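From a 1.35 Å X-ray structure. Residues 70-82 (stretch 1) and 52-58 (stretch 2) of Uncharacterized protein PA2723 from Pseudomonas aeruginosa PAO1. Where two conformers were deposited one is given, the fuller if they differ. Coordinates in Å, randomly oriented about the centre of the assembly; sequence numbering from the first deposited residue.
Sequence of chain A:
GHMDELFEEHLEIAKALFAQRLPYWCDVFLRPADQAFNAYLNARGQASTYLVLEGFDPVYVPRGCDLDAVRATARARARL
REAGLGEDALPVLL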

# COMPACT_ATOMS: atom_id res chain seq x y z
N VAL A 70 -3.40 -9.75 5.85
CA VAL A 70 -4.25 -8.63 5.43
C VAL A 70 -4.63 -8.77 3.95
O VAL A 70 -5.78 -8.55 3.58
CB VAL A 70 -3.57 -7.28 5.73
CG1 VAL A 70 -4.39 -6.12 5.23
CG2 VAL A 70 -3.38 -7.14 7.23
N ARG A 71 -3.67 -9.15 3.10
CA ARG A 71 -3.98 -9.37 1.69
C ARG A 71 -4.99 -10.50 1.52
O ARG A 71 -5.93 -10.38 0.73
CB ARG A 71 -2.70 -9.63 0.90
CG ARG A 71 -2.97 -9.97 -0.56
CD ARG A 71 -1.71 -9.98 -1.42
NE ARG A 71 -0.67 -10.85 -0.87
CZ ARG A 71 0.55 -10.99 -1.37
NH1 ARG A 71 0.93 -10.32 -2.46
NH2 ARG A 71 1.40 -11.80 -0.77
N ALA A 72 -4.82 -11.60 2.25
CA ALA A 72 -5.80 -12.67 2.17
C ALA A 72 -7.18 -12.16 2.59
O ALA A 72 -8.20 -12.51 1.97
CB ALA A 72 -5.38 -13.86 3.03
N THR A 73 -7.23 -11.33 3.63
CA THR A 73 -8.49 -10.76 4.09
C THR A 73 -9.13 -9.92 2.99
O THR A 73 -10.35 -9.97 2.79
CB THR A 73 -8.24 -9.94 5.37
OG1 THR A 73 -7.65 -10.78 6.39
CG2 THR A 73 -9.53 -9.35 5.93
N ALA A 74 -8.32 -9.16 2.24
CA ALA A 74 -8.87 -8.30 1.19
C ALA A 74 -9.54 -9.12 0.10
O ALA A 74 -10.52 -8.66 -0.50
CB ALA A 74 -7.75 -7.45 0.59
N ARG A 75 -9.03 -10.32 -0.19
CA ARG A 75 -9.66 -11.17 -1.19
C ARG A 75 -11.08 -11.54 -0.76
O ARG A 75 -12.02 -11.49 -1.57
CB ARG A 75 -8.81 -12.43 -1.42
CG ARG A 75 -7.42 -12.13 -1.94
CD ARG A 75 -6.64 -13.39 -2.26
NE ARG A 75 -5.30 -13.08 -2.77
CZ ARG A 75 -4.16 -13.37 -2.15
NH1 ARG A 75 -4.15 -14.00 -0.98
NH2 ARG A 75 -3.01 -13.03 -2.72
N ALA A 76 -11.25 -11.88 0.50
CA ALA A 76 -12.58 -12.20 1.01
C ALA A 76 -13.46 -10.97 1.07
O ALA A 76 -14.65 -11.04 0.72
CB ALA A 76 -12.46 -12.83 2.40
N ARG A 77 -12.92 -9.85 1.53
CA ARG A 77 -13.67 -8.60 1.54
C ARG A 77 -14.19 -8.26 0.16
O ARG A 77 -15.32 -7.79 0.01
CB ARG A 77 -12.75 -7.48 2.05
CG ARG A 77 -12.42 -7.54 3.54
CD ARG A 77 -11.31 -6.59 3.92
NE ARG A 77 -11.61 -5.21 3.56
CZ ARG A 77 -12.28 -4.35 4.33
NH1 ARG A 77 -12.77 -4.74 5.50
NH2 ARG A 77 -12.47 -3.11 3.92
N ALA A 78 -13.38 -8.49 -0.88
CA ALA A 78 -13.82 -8.14 -2.23
C ALA A 78 -15.01 -8.98 -2.64
O ALA A 78 -15.98 -8.46 -3.22
CB ALA A 78 -12.67 -8.29 -3.23
N ARG A 79 -14.97 -10.29 -2.38
CA ARG A 79 -16.11 -11.13 -2.73
C ARG A 79 -17.36 -10.69 -1.97
O ARG A 79 -18.46 -10.68 -2.54
CB ARG A 79 -15.78 -12.59 -2.43
CG ARG A 79 -14.64 -13.17 -3.27
CD ARG A 79 -14.88 -12.94 -4.75
NE ARG A 79 -14.04 -13.78 -5.60
CZ ARG A 79 -14.04 -13.74 -6.93
NH1 ARG A 79 -14.83 -12.89 -7.57
NH2 ARG A 79 -13.24 -14.54 -7.62
N LEU A 80 -17.22 -10.35 -0.69
CA LEU A 80 -18.38 -9.98 0.10
C LEU A 80 -18.92 -8.61 -0.29
O LEU A 80 -20.14 -8.41 -0.33
CB LEU A 80 -18.01 -10.05 1.58
CG LEU A 80 -17.75 -11.49 2.04
CD1 LEU A 80 -17.06 -11.46 3.39
CD2 LEU A 80 -19.03 -12.29 2.11
N ARG A 81 -18.03 -7.68 -0.63
CA ARG A 81 -18.48 -6.38 -1.10
C ARG A 81 -19.25 -6.51 -2.40
O ARG A 81 -20.31 -5.89 -2.57
CB ARG A 81 -17.27 -5.47 -1.28
CG ARG A 81 -17.62 -4.04 -1.67
CD ARG A 81 -16.36 -3.19 -1.90
NE ARG A 81 -15.52 -3.11 -0.70
CZ ARG A 81 -14.37 -3.75 -0.53
NH1 ARG A 81 -13.71 -3.61 0.62
NH2 ARG A 81 -13.87 -4.53 -1.48
N GLU A 82 -18.76 -7.32 -3.33
CA GLU A 82 -19.46 -7.52 -4.59
C GLU A 82 -20.85 -8.10 -4.36
O GLU A 82 -21.79 -7.83 -5.12
CB GLU A 82 -18.65 -8.45 -5.49
CG GLU A 82 -17.30 -7.88 -5.93
CD GLU A 82 -16.33 -8.95 -6.43
OE1 GLU A 82 -16.77 -10.11 -6.61
OE2 GLU A 82 -15.14 -8.64 -6.63
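Stretch 2 52-58: VLEGFDP

D57 anchors stretch 2 to the helix. Its carboxylate accepts three hydrogen bonds from two arginines one helical turn apart, R77 and R81. R77 meets it side-on, through NE and NH2: NE of R77 donates to OD2 of D57 at 2.9 Å, and NH2 of R77 donates to OD1 of D57 at 3.1 Å. Both bonds are nearly straight, and OD2 lies at the edge of the guanidinium, near its plane. NH1 of R81 donates to OD2 of D57 at 2.9 Å. Both arginines therefore form salt bridges to the same acid. OD2 takes the larger share, with one bond from each.

Water 1 adds a further link. It donates to OD2 of D57 at 2.7 Å and to the backbone O of A74 at 2.8 Å. It accepts from NH2 of R81 at 3.1 Å. The water thus ties the acid to the helix backbone as well as to a side chain.

Stretch 2 is a tight hairpin. Strand residues L53 and D57 pair through N of L53 to O of D57 and N of D57 to O of L53, each 2.9 Å. A weak bond of 3.2 Å runs from N of F56 to O of L53. The turn is made by E54, G55 and F56. E54 and G55 both have positive phi. At G55 a CB would be jammed against the carbonyl O of E54, so the backbone here calls for glycine. The pairing sets L53 and D57 side by side, and both point CB toward the helix. V52 and P58 make no contact with it.

Stretch 1 is helical throughout. The nearest CA atoms across the stretches are those of A74 and L53, 6.3 Å apart. The small side chain of A74 allows close packing: its CB lies 3.5 Å from CB of L53. The leucine also reaches back toward the start of the stretch. Its CD1 is 3.7 Å from CG1 of V70, and its CD2 is 3.7 Å from CA of R71.

E54 lies along the helix at the exposed margin. Its CG is 3.7 Å from O of A74 and 4.1 Å from CB of A78. Its OE2 is 3.4 Å from CG of R75. The charges of these two residues are near each other, with NE of R75 4.6 Å from OE2 of E54, but no N-H points at the oxygen. Together the two stretches bury 406 Å², both sides summed.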

# COMPACT_ATOMS: atom_id res chain seq x y z
N VAL A 52 -2.82 -0.67 -0.48
CA VAL A 52 -4.05 -0.66 -1.24
C VAL A 52 -4.17 -2.03 -1.89
O VAL A 52 -3.28 -2.44 -2.63
CB VAL A 52 -4.12 0.47 -2.28
CG1 VAL A 52 -5.44 0.38 -3.05
CG2 VAL A 52 -3.96 1.80 -1.60
N LEU A 53 -5.25 -2.72 -1.57
CA LEU A 53 -5.47 -4.09 -1.97
C LEU A 53 -6.66 -4.19 -2.92
O LEU A 53 -7.59 -3.39 -2.87
CB LEU A 53 -5.73 -4.96 -0.73
CG LEU A 53 -4.53 -5.07 0.20
CD1 LEU A 53 -4.92 -5.23 1.66
CD2 LEU A 53 -3.62 -6.21 -0.27
N GLU A 54 -6.59 -5.18 -3.81
CA GLU A 54 -7.66 -5.42 -4.78
C GLU A 54 -7.97 -4.18 -5.60
O GLU A 54 -9.10 -3.99 -6.06
CB GLU A 54 -8.92 -5.96 -4.10
CG GLU A 54 -8.71 -7.27 -3.38
CD GLU A 54 -8.47 -8.43 -4.32
OE1 GLU A 54 -9.03 -8.43 -5.44
OE2 GLU A 54 -7.72 -9.35 -3.94
N GLY A 55 -6.97 -3.33 -5.80
CA GLY A 55 -7.11 -2.14 -6.61
C GLY A 55 -7.62 -0.90 -5.90
O GLY A 55 -7.22 0.21 -6.27
N PHE A 56 -8.51 -1.07 -4.91
CA PHE A 56 -9.22 0.06 -4.32
C PHE A 56 -9.71 -0.21 -2.89
O PHE A 56 -10.75 0.33 -2.48
CB PHE A 56 -10.45 0.42 -5.18
CG PHE A 56 -10.12 0.74 -6.60
CD1 PHE A 56 -9.73 2.01 -6.96
CD2 PHE A 56 -10.17 -0.24 -7.57
CE1 PHE A 56 -9.40 2.30 -8.26
CE2 PHE A 56 -9.85 0.05 -8.88
CZ PHE A 56 -9.45 1.31 -9.22
N ASP A 57 -8.98 -1.01 -2.12
CA ASP A 57 -9.34 -1.24 -0.72
C ASP A 57 -8.15 -0.83 0.16
O ASP A 57 -7.21 -1.62 0.34
CB ASP A 57 -9.69 -2.72 -0.50
CG ASP A 57 -10.55 -2.99 0.75
OD1 ASP A 57 -10.88 -2.04 1.50
OD2 ASP A 57 -10.90 -4.18 0.97
N PRO A 58 -8.15 0.39 0.70
CA PRO A 58 -7.00 0.87 1.47
C PRO A 58 -7.05 0.51 2.95
O PRO A 58 -8.12 0.43 3.57
CB PRO A 58 -7.11 2.40 1.31
CG PRO A 58 -8.55 2.65 1.10
CD PRO A 58 -9.12 1.45 0.39
O HOH W 1 -11.09 -5.92 -1.03